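Local coordinates for hypothetical protein DR_0824 (Deinococcus radiodurans, PDB 2IMR), which catalyses the zinc-dependent deamination of aminodeoxyfutalosine to futalosine, a step of menaquinone biosynthesis, at residues A155-L163 against R197-L208; H213-R221 against Y267-G276. All blocks are in the same frame, centred on the assembly; numbering follows the deposited sequence.

Overall arrangement
Along the chain, the first pairing to close is contact 1, which joins residues 155-163 to residues 197-208 after an excursion that includes strand 170-176 and most of helix 184-199. Contact 2 opens only once this loop is complete: residues 213-221 follow strand 206-212 directly, and they meet residues 267-276 after the rest of helix 220-233, strand 238-241 and helix 245-253. The two loops are therefore in series, neither nested nor crossed, and their centres lie about 28 Å apart. Contact 1 ties barrel helices to one another and to a strand; contact 2 joins the loop after that strand and the first turn of helix 220-233 to the short helix 271-275. Strand 206-212 is thus the link between them.

Contact 1 of 2, residues A155-L163 against R197-L208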
loop_
_atom_site.group_PDB
_atom_site.type_symbol
_atom_site.label_atom_id
_atom_site.label_comp_id
_atom_site.label_asym_id
_atom_site.label_seq_id
_atom_site.Cartn_x
_atom_site.Cartn_y
_atom_site.Cartn_z
ATOM N N ALA A 155 -8.730 -11.913 10.012
ATOM C CA ALA A 155 -8.900 -13.118 10.821
ATOM C C ALA A 155 -7.601 -13.641 11.417
ATOM O O ALA A 155 -6.624 -13.843 10.709
ATOM C CB ALA A 155 -9.567 -14.220 9.986
ATOM N N PRO A 156 -7.578 -13.866 12.740
ATOM C CA PRO A 156 -6.377 -14.378 13.406
ATOM C C PRO A 156 -5.854 -15.672 12.762
ATOM O O PRO A 156 -4.645 -15.876 12.649
ATOM C CB PRO A 156 -6.850 -14.595 14.839
ATOM C CG PRO A 156 -7.828 -13.475 15.029
ATOM C CD PRO A 156 -8.612 -13.500 13.727
ATOM N N GLU A 157 -6.765 -16.542 12.340
ATOM C CA GLU A 157 -6.362 -17.800 11.717
ATOM C C GLU A 157 -5.654 -17.567 10.389
ATOM O O GLU A 157 -4.831 -18.376 9.967
ATOM C CB GLU A 157 -7.574 -18.720 11.531
ATOM C CG GLU A 157 -7.938 -19.472 12.804
ATOM C CD GLU A 157 -9.043 -20.491 12.606
ATOM O OE1 GLU A 157 -8.997 -21.243 11.608
ATOM O OE2 GLU A 157 -9.950 -20.547 13.460
ATOM N N VAL A 158 -5.981 -16.462 9.725
ATOM C CA VAL A 158 -5.329 -16.131 8.469
ATOM C C VAL A 158 -3.905 -15.701 8.796
ATOM O O VAL A 158 -2.963 -16.096 8.109
ATOM C CB VAL A 158 -6.081 -15.003 7.725
ATOM C CG1 VAL A 158 -5.199 -14.393 6.635
ATOM C CG2 VAL A 158 -7.349 -15.571 7.116
ATOM N N MET A 159 -3.741 -14.912 9.858
ATOM C CA MET A 159 -2.401 -14.482 10.251
ATOM C C MET A 159 -1.559 -15.719 10.556
ATOM O O MET A 159 -0.396 -15.801 10.153
ATOM C CB MET A 159 -2.444 -13.577 11.487
ATOM C CG MET A 159 -1.062 -13.067 11.912
ATOM S SD MET A 159 -0.298 -11.930 10.718
ATOM C CE MET A 159 -0.981 -10.336 11.278
ATOM N N ASP A 160 -2.139 -16.679 11.272
ATOM C CA ASP A 160 -1.414 -17.905 11.601
ATOM C C ASP A 160 -0.888 -18.565 10.326
ATOM O O ASP A 160 0.275 -18.962 10.249
ATOM C CB ASP A 160 -2.312 -18.911 12.335
ATOM C CG ASP A 160 -2.680 -18.466 13.745
ATOM O OD1 ASP A 160 -1.884 -17.742 14.378
ATOM O OD2 ASP A 160 -3.761 -18.862 14.224
ATOM N N ALA A 161 -1.754 -18.673 9.325
ATOM C CA ALA A 161 -1.391 -19.302 8.059
ATOM C C ALA A 161 -0.368 -18.519 7.239
ATOM O O ALA A 161 0.620 -19.084 6.769
ATOM C CB ALA A 161 -2.643 -19.538 7.224
ATOM N N LEU A 162 -0.603 -17.223 7.058
ATOM C CA LEU A 162 0.309 -16.406 6.257
ATOM C C LEU A 162 1.682 -16.241 6.889
ATOM O O LEU A 162 2.704 -16.217 6.197
ATOM C CB LEU A 162 -0.312 -15.034 5.994
ATOM C CG LEU A 162 -1.648 -15.072 5.239
ATOM C CD1 LEU A 162 -2.132 -13.653 4.979
ATOM C CD2 LEU A 162 -1.473 -15.820 3.922
ATOM N N LEU A 163 1.705 -16.135 8.209
ATOM C CA LEU A 163 2.957 -15.971 8.922
ATOM C C LEU A 163 3.868 -17.173 8.653
ATOM O O LEU A 163 5.090 -17.062 8.719
ATOM C CB LEU A 163 2.657 -15.820 10.416
ATOM C CG LEU A 163 3.545 -14.919 11.276
ATOM C CD1 LEU A 163 3.877 -13.616 10.553
ATOM C CD2 LEU A 163 2.808 -14.644 12.589
ATOM N N ARG A 197 2.152 -12.916 20.771
ATOM C CA ARG A 197 2.246 -14.318 20.393
ATOM C C ARG A 197 2.894 -14.445 19.012
ATOM O O ARG A 197 3.839 -15.212 18.823
ATOM C CB ARG A 197 0.845 -14.943 20.375
ATOM C CG ARG A 197 0.833 -16.460 20.337
ATOM C CD ARG A 197 -0.570 -17.014 20.122
ATOM N NE ARG A 197 -1.044 -16.762 18.763
ATOM C CZ ARG A 197 -2.122 -17.325 18.222
ATOM N NH1 ARG A 197 -2.854 -18.182 18.924
ATOM N NH2 ARG A 197 -2.466 -17.034 16.975
ATOM N N TRP A 198 2.390 -13.679 18.050
ATOM C CA TRP A 198 2.909 -13.725 16.689
ATOM C C TRP A 198 4.327 -13.182 16.539
ATOM O O TRP A 198 5.082 -13.648 15.685
ATOM C CB TRP A 198 1.976 -12.967 15.736
ATOM C CG TRP A 198 0.644 -13.634 15.530
ATOM C CD1 TRP A 198 0.410 -14.974 15.393
ATOM C CD2 TRP A 198 -0.632 -12.990 15.406
ATOM N NE1 TRP A 198 -0.931 -15.203 15.194
ATOM C CE2 TRP A 198 -1.594 -14.003 15.197
ATOM C CE3 TRP A 198 -1.053 -11.651 15.449
ATOM C CZ2 TRP A 198 -2.959 -13.724 15.033
ATOM C CZ3 TRP A 198 -2.411 -11.371 15.288
ATOM C CH2 TRP A 198 -3.347 -12.409 15.081
ATOM N N ARG A 199 4.687 -12.199 17.362
ATOM C CA ARG A 199 6.015 -11.597 17.287
ATOM C C ARG A 199 7.117 -12.642 17.466
ATOM O O ARG A 199 8.230 -12.471 16.970
ATOM C CB ARG A 199 6.160 -10.494 18.345
ATOM C CG ARG A 199 7.292 -9.507 18.059
ATOM C CD ARG A 199 7.048 -8.780 16.743
ATOM N NE ARG A 199 8.110 -7.842 16.383
ATOM C CZ ARG A 199 8.456 -6.778 17.102
ATOM N NH1 ARG A 199 7.833 -6.503 18.241
ATOM N NH2 ARG A 199 9.417 -5.972 16.667
ATOM N N ARG A 200 6.796 -13.728 18.162
ATOM C CA ARG A 200 7.754 -14.806 18.400
ATOM C C ARG A 200 7.893 -15.712 17.179
ATOM O O ARG A 200 8.904 -16.398 17.014
ATOM C CB ARG A 200 7.306 -15.652 19.593
ATOM C CG ARG A 200 7.070 -14.862 20.864
ATOM C CD ARG A 200 6.192 -15.641 21.835
ATOM N NE ARG A 200 5.724 -14.788 22.923
ATOM C CZ ARG A 200 4.520 -14.878 23.485
ATOM N NH1 ARG A 200 3.652 -15.789 23.060
ATOM N NH2 ARG A 200 4.181 -14.050 24.466
ATOM N N LEU A 201 6.874 -15.711 16.326
ATOM C CA LEU A 201 6.866 -16.554 15.132
ATOM C C LEU A 201 7.410 -15.821 13.918
ATOM O O LEU A 201 7.680 -16.419 12.879
ATOM C CB LEU A 201 5.440 -17.030 14.852
ATOM C CG LEU A 201 4.776 -17.737 16.032
ATOM C CD1 LEU A 201 3.376 -18.183 15.644
ATOM C CD2 LEU A 201 5.618 -18.931 16.450
ATOM N N GLU A 202 7.566 -14.513 14.067
ATOM C CA GLU A 202 8.077 -13.652 13.012
ATOM C C GLU A 202 9.501 -14.048 12.606
ATOM O O GLU A 202 10.342 -14.339 13.458
ATOM C CB GLU A 202 8.018 -12.208 13.521
ATOM C CG GLU A 202 8.953 -11.223 12.877
ATOM C CD GLU A 202 8.823 -9.857 13.517
ATOM O OE1 GLU A 202 7.746 -9.241 13.381
ATOM O OE2 GLU A 202 9.789 -9.405 14.169
ATOM N N ARG A 203 9.764 -14.081 11.301
ATOM C CA ARG A 203 11.093 -14.430 10.810
ATOM C C ARG A 203 11.638 -13.380 9.847
ATOM O O ARG A 203 10.905 -12.500 9.391
ATOM C CB ARG A 203 11.079 -15.815 10.148
ATOM C CG ARG A 203 10.004 -16.038 9.090
ATOM C CD ARG A 203 10.421 -15.546 7.714
ATOM N NE ARG A 203 9.468 -15.970 6.689
ATOM C CZ ARG A 203 9.522 -15.603 5.411
ATOM N NH1 ARG A 203 10.488 -14.797 4.988
ATOM N NH2 ARG A 203 8.606 -16.037 4.555
ATOM N N PRO A 204 12.945 -13.447 9.541
ATOM C CA PRO A 204 13.576 -12.489 8.628
ATOM C C PRO A 204 12.896 -12.446 7.261
ATOM O O PRO A 204 12.785 -13.466 6.581
ATOM C CB PRO A 204 15.011 -13.001 8.533
ATOM C CG PRO A 204 15.232 -13.628 9.880
ATOM C CD PRO A 204 13.945 -14.383 10.088
ATOM N N GLY A 205 12.440 -11.262 6.867
ATOM C CA GLY A 205 11.794 -11.121 5.574
ATOM C C GLY A 205 10.284 -10.996 5.623
ATOM O O GLY A 205 9.678 -10.493 4.679
ATOM N N LEU A 206 9.676 -11.459 6.709
ATOM C CA LEU A 206 8.225 -11.391 6.871
ATOM C C LEU A 206 7.948 -10.964 8.305
ATOM O O LEU A 206 7.985 -11.782 9.227
ATOM C CB LEU A 206 7.596 -12.760 6.596
ATOM C CG LEU A 206 6.069 -12.822 6.490
ATOM C CD1 LEU A 206 5.592 -11.920 5.360
ATOM C CD2 LEU A 206 5.635 -14.263 6.245
ATOM N N ARG A 207 7.667 -9.678 8.486
ATOM C CA ARG A 207 7.433 -9.134 9.815
ATOM C C ARG A 207 5.981 -8.816 10.147
ATOM O O ARG A 207 5.136 -8.642 9.264
ATOM C CB ARG A 207 8.276 -7.876 9.998
ATOM C CG ARG A 207 7.913 -6.794 9.017
ATOM C CD ARG A 207 8.776 -5.559 9.169
ATOM N NE ARG A 207 8.275 -4.501 8.299
ATOM C CZ ARG A 207 8.822 -3.297 8.182
ATOM N NH1 ARG A 207 9.904 -2.981 8.884
ATOM N NH2 ARG A 207 8.275 -2.406 7.366
ATOM N N LEU A 208 5.712 -8.731 11.444
ATOM C CA LEU A 208 4.378 -8.433 11.946
ATOM C C LEU A 208 4.181 -6.928 12.049
ATOM O O LEU A 208 5.096 -6.197 12.435
ATOM C CB LEU A 208 4.187 -9.068 13.323
ATOM C CG LEU A 208 2.864 -8.775 14.029
ATOM C CD1 LEU A 208 1.711 -9.400 13.240
ATOM C CD2 LEU A 208 2.909 -9.339 15.444
HETATM O O HOH W 1 7.401 -17.862 6.993
#
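Met159 sets its CG over the face of the Trp198 indole, 3.5 Å from the centroid of the six-membered ring and 13° off the normal, a CH-pi contact. With CG anti to the backbone N (chi1 -178°) the chain reaches out over this face, then bends so that SD stands more distantly above the same ring as a Met-aromatic contact. The terminal methyl turns inward, where Met159 CE and Leu208 CD1 approach to 3.5 Å, closer than usual for two carbons. Trp198 is a knob set into a hole formed by Pro156, Met159, Asp160 and Leu163; Leu163 CD2 completes the fit 3.7 Å from Trp198 CB. Farther along helix 156-163, the Leu162 carbonyl O is met by Leu206 CD2 at 3.5 Å.

Such packing belongs to the outer layer of the amidohydrolase TIM barrel: helix 156-163 packs on strands 149-153 and 170-176, with helix 130-143 and the end of helix 184-199 as its neighbours. Leu172 and Phe174 of strand 170-176 touch Met159, and Phe174 is also edge-to-face with Trp198.

Toward solvent the contact becomes polar. Asp160 OD1 takes two donors, accepting a nearly straight hydrogen bond from Trp198 NE1 (2.8 Å, 164°) that runs in the indole plane, and forming a salt bridge with Arg197 NH2 at 2.8 Å. A leucine in place of Trp198 would probably leave Asp160 with Arg197 as its remaining mate here and open a gap beneath Met159 CG. At the other end a water bridges the segments, donating to Leu163 O at 3.0 Å and accepting from Arg203 NE at 2.8 Å, while Arg203 NH2 reaches the carbonyls of Arg165 and Leu168.

Contact 2 of 2, residues H213-R221 against Y267-G276; sequences HTPFTVSHR and YPHTLAEVIG
The carbonyl O of Val274, in the last turn of helix 271-275, is approached by three groups of residues 213-221. His220 N donates a hydrogen bond to it at 2.8 Å, Ser219 CA adds a CA-H...O contact at 3.3 Å, and His220 CD2 comes in beside them. With CG between the backbone N and the carbonyl carbon (chi1 60°), the His220 imidazole is turned to the helix end, where CD2 lies 3.2 Å from Gly276 N. Gly276, with its positive phi and no side chain, lets the ring come this close. Water links His220 NE2 to Glu273 O.

Farther in, Tyr267 brings its OH to the edge of the Phe216 ring, 3.7 Å from Phe216 CE1, and against Thr217 CG2; the hydroxyl itself bonds to Ala111 O. Phe216 O is buried without a hydrogen-bond partner, facing the Tyr267 ring edge at CE2 (3.3 Å) and Val274 CG1 (3.6 Å).

Within residues 213-221, Thr214 OG1 accepts from Phe216 N in an ST turn and also bonds to Thr217 OG1, which in turn pairs with His213 ND1. His213 is a predicted substrate-binding residue, and its backbone carbonyl O accepts from ND1 of the zinc ligand His240, a second-shell arrangement at the C-terminal mouth of the amidohydrolase barrel.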
loop_
_atom_site.group_PDB
_atom_site.type_symbol
_atom_site.label_atom_id
_atom_site.label_comp_id
_atom_site.label_asym_id
_atom_site.label_seq_id
_atom_site.Cartn_x
_atom_site.Cartn_y
_atom_site.Cartn_z
ATOM N N HIS A 213 -7.672 0.506 11.655
ATOM C CA HIS A 213 -8.495 0.628 10.444
ATOM C C HIS A 213 -8.554 2.006 9.781
ATOM O O HIS A 213 -8.037 2.193 8.675
ATOM C CB HIS A 213 -9.915 0.127 10.742
ATOM C CG HIS A 213 -10.768 -0.054 9.524
ATOM N ND1 HIS A 213 -12.077 0.372 9.465
ATOM C CD2 HIS A 213 -10.514 -0.657 8.337
ATOM C CE1 HIS A 213 -12.597 0.037 8.297
ATOM N NE2 HIS A 213 -11.669 -0.590 7.594
ATOM N N THR A 214 -9.209 2.956 10.439
ATOM C CA THR A 214 -9.332 4.313 9.916
ATOM C C THR A 214 -9.400 5.259 11.104
ATOM O O THR A 214 -9.490 4.818 12.251
ATOM C CB THR A 214 -10.630 4.518 9.107
ATOM O OG1 THR A 214 -11.754 4.470 9.996
ATOM C CG2 THR A 214 -10.785 3.436 8.020
ATOM N N PRO A 215 -9.369 6.576 10.846
ATOM C CA PRO A 215 -9.435 7.527 11.959
ATOM C C PRO A 215 -10.829 7.604 12.582
ATOM O O PRO A 215 -10.993 8.164 13.664
ATOM C CB PRO A 215 -9.040 8.860 11.314
ATOM C CG PRO A 215 -8.257 8.458 10.087
ATOM C CD PRO A 215 -9.031 7.264 9.587
ATOM N N PHE A 216 -11.834 7.050 11.904
ATOM C CA PHE A 216 -13.195 7.111 12.427
ATOM C C PHE A 216 -13.805 5.782 12.863
ATOM O O PHE A 216 -14.924 5.759 13.374
ATOM C CB PHE A 216 -14.116 7.812 11.420
ATOM C CG PHE A 216 -14.176 7.145 10.080
ATOM C CD1 PHE A 216 -15.143 6.181 9.811
ATOM C CD2 PHE A 216 -13.262 7.478 9.084
ATOM C CE1 PHE A 216 -15.199 5.557 8.565
ATOM C CE2 PHE A 216 -13.311 6.858 7.834
ATOM C CZ PHE A 216 -14.283 5.896 7.576
ATOM N N THR A 217 -13.083 4.679 12.662
ATOM C CA THR A 217 -13.583 3.375 13.097
ATOM C C THR A 217 -12.734 2.872 14.267
ATOM O O THR A 217 -12.859 1.725 14.704
ATOM C CB THR A 217 -13.553 2.331 11.956
ATOM O OG1 THR A 217 -12.228 2.235 11.425
ATOM C CG2 THR A 217 -14.513 2.726 10.850
ATOM N N VAL A 218 -11.871 3.751 14.769
ATOM C CA VAL A 218 -10.998 3.445 15.905
ATOM C C VAL A 218 -11.074 4.675 16.808
ATOM O O VAL A 218 -10.801 5.781 16.356
ATOM C CB VAL A 218 -9.526 3.235 15.454
ATOM C CG1 VAL A 218 -8.620 2.987 16.670
ATOM C CG2 VAL A 218 -9.440 2.046 14.495
ATOM N N SER A 219 -11.459 4.493 18.069
ATOM C CA SER A 219 -11.566 5.631 18.980
ATOM C C SER A 219 -10.208 6.309 19.162
ATOM O O SER A 219 -9.162 5.683 18.979
ATOM C CB SER A 219 -12.115 5.188 20.348
ATOM O OG SER A 219 -11.172 4.394 21.055
ATOM N N HIS A 220 -10.224 7.590 19.522
ATOM C CA HIS A 220 -8.978 8.322 19.718
ATOM C C HIS A 220 -8.093 7.610 20.741
ATOM O O HIS A 220 -6.877 7.522 20.569
ATOM C CB HIS A 220 -9.273 9.759 20.173
ATOM C CG HIS A 220 -10.040 9.847 21.457
ATOM N ND1 HIS A 220 -9.427 9.936 22.689
ATOM C CD2 HIS A 220 -11.371 9.848 21.700
ATOM C CE1 HIS A 220 -10.347 9.990 23.635
ATOM N NE2 HIS A 220 -11.536 9.938 23.062
ATOM N N ARG A 221 -8.707 7.089 21.797
ATOM C CA ARG A 221 -7.957 6.390 22.832
ATOM C C ARG A 221 -7.281 5.126 22.297
ATOM O O ARG A 221 -6.092 4.907 22.524
ATOM C CB ARG A 221 -8.882 6.035 23.999
ATOM C CG ARG A 221 -8.161 5.364 25.153
ATOM C CD ARG A 221 -9.089 5.099 26.330
ATOM N NE ARG A 221 -8.383 4.403 27.404
ATOM C CZ ARG A 221 -7.329 4.898 28.047
ATOM N NH1 ARG A 221 -6.857 6.097 27.728
ATOM N NH2 ARG A 221 -6.737 4.189 28.998
ATOM N N TYR A 267 -21.365 2.329 15.700
ATOM C CA TYR A 267 -20.612 3.498 16.153
ATOM C C TYR A 267 -21.261 4.255 17.308
ATOM O O TYR A 267 -22.447 4.093 17.582
ATOM C CB TYR A 267 -20.505 4.545 15.034
ATOM C CG TYR A 267 -19.762 4.178 13.775
ATOM C CD1 TYR A 267 -20.389 3.485 12.737
ATOM C CD2 TYR A 267 -18.450 4.603 13.587
ATOM C CE1 TYR A 267 -19.717 3.234 11.532
ATOM C CE2 TYR A 267 -17.773 4.361 12.399
ATOM C CZ TYR A 267 -18.408 3.679 11.376
ATOM O OH TYR A 267 -17.718 3.449 10.211
ATOM N N PRO A 268 -20.473 5.099 17.996
ATOM C CA PRO A 268 -21.007 5.902 19.098
ATOM C C PRO A 268 -22.001 6.831 18.388
ATOM O O PRO A 268 -22.013 6.896 17.158
ATOM C CB PRO A 268 -19.779 6.658 19.593
ATOM C CG PRO A 268 -18.687 5.658 19.398
ATOM C CD PRO A 268 -18.997 5.102 18.016
ATOM N N HIS A 269 -22.816 7.562 19.138
ATOM C CA HIS A 269 -23.815 8.429 18.525
ATOM C C HIS A 269 -23.292 9.643 17.751
ATOM O O HIS A 269 -23.988 10.166 16.883
ATOM C CB HIS A 269 -24.818 8.876 19.591
ATOM C CG HIS A 269 -25.604 7.747 20.188
ATOM N ND1 HIS A 269 -26.621 7.108 19.511
ATOM C CD2 HIS A 269 -25.513 7.136 21.393
ATOM C CE1 HIS A 269 -27.126 6.155 20.276
ATOM N NE2 HIS A 269 -26.470 6.151 21.423
ATOM N N THR A 270 -22.076 10.089 18.055
ATOM C CA THR A 270 -21.492 11.238 17.360
ATOM C C THR A 270 -20.039 10.958 17.002
ATOM O O THR A 270 -19.365 10.190 17.684
ATOM C CB THR A 270 -21.498 12.514 18.234
ATOM O OG1 THR A 270 -20.684 12.297 19.391
ATOM C CG2 THR A 270 -22.920 12.872 18.666
ATOM N N LEU A 271 -19.557 11.594 15.939
ATOM C CA LEU A 271 -18.170 11.415 15.533
ATOM C C LEU A 271 -17.288 12.004 16.629
ATOM O O LEU A 271 -16.200 11.502 16.904
ATOM C CB LEU A 271 -17.900 12.135 14.209
ATOM C CG LEU A 271 -16.460 12.067 13.686
ATOM C CD1 LEU A 271 -16.049 10.619 13.453
ATOM C CD2 LEU A 271 -16.358 12.869 12.392
ATOM N N ALA A 272 -17.769 13.073 17.257
ATOM C CA ALA A 272 -17.017 13.724 18.321
ATOM C C ALA A 272 -16.644 12.731 19.410
ATOM O O ALA A 272 -15.559 12.809 19.982
ATOM C CB ALA A 272 -17.835 14.878 18.922
ATOM N N GLU A 273 -17.548 11.801 19.703
ATOM C CA GLU A 273 -17.282 10.806 20.732
ATOM C C GLU A 273 -16.186 9.852 20.288
ATOM O O GLU A 273 -15.385 9.399 21.099
ATOM C CB GLU A 273 -18.560 10.039 21.078
ATOM C CG GLU A 273 -19.596 10.914 21.773
ATOM C CD GLU A 273 -20.931 10.229 21.945
ATOM O OE1 GLU A 273 -20.986 9.212 22.674
ATOM O OE2 GLU A 273 -21.918 10.707 21.349
ATOM N N VAL A 274 -16.142 9.563 18.991
ATOM C CA VAL A 274 -15.118 8.677 18.460
ATOM C C VAL A 274 -13.736 9.315 18.498
ATOM O O VAL A 274 -12.782 8.697 18.970
ATOM C CB VAL A 274 -15.412 8.283 16.995
ATOM C CG1 VAL A 274 -14.287 7.396 16.461
ATOM C CG2 VAL A 274 -16.747 7.569 16.908
ATOM N N ILE A 275 -13.628 10.554 18.017
ATOM C CA ILE A 275 -12.333 11.228 17.955
ATOM C C ILE A 275 -11.917 12.065 19.160
ATOM O O ILE A 275 -10.785 12.560 19.215
ATOM C CB ILE A 275 -12.233 12.089 16.674
ATOM C CG1 ILE A 275 -13.296 13.187 16.678
ATOM C CG2 ILE A 275 -12.421 11.196 15.455
ATOM C CD1 ILE A 275 -13.174 14.157 15.510
ATOM N N GLY A 276 -12.820 12.223 20.122
ATOM C CA GLY A 276 -12.488 12.961 21.329
ATOM C C GLY A 276 -12.414 14.469 21.210
ATOM O O GLY A 276 -11.839 15.137 22.075
HETATM O O HOH W 2 -14.535 10.255 23.434
#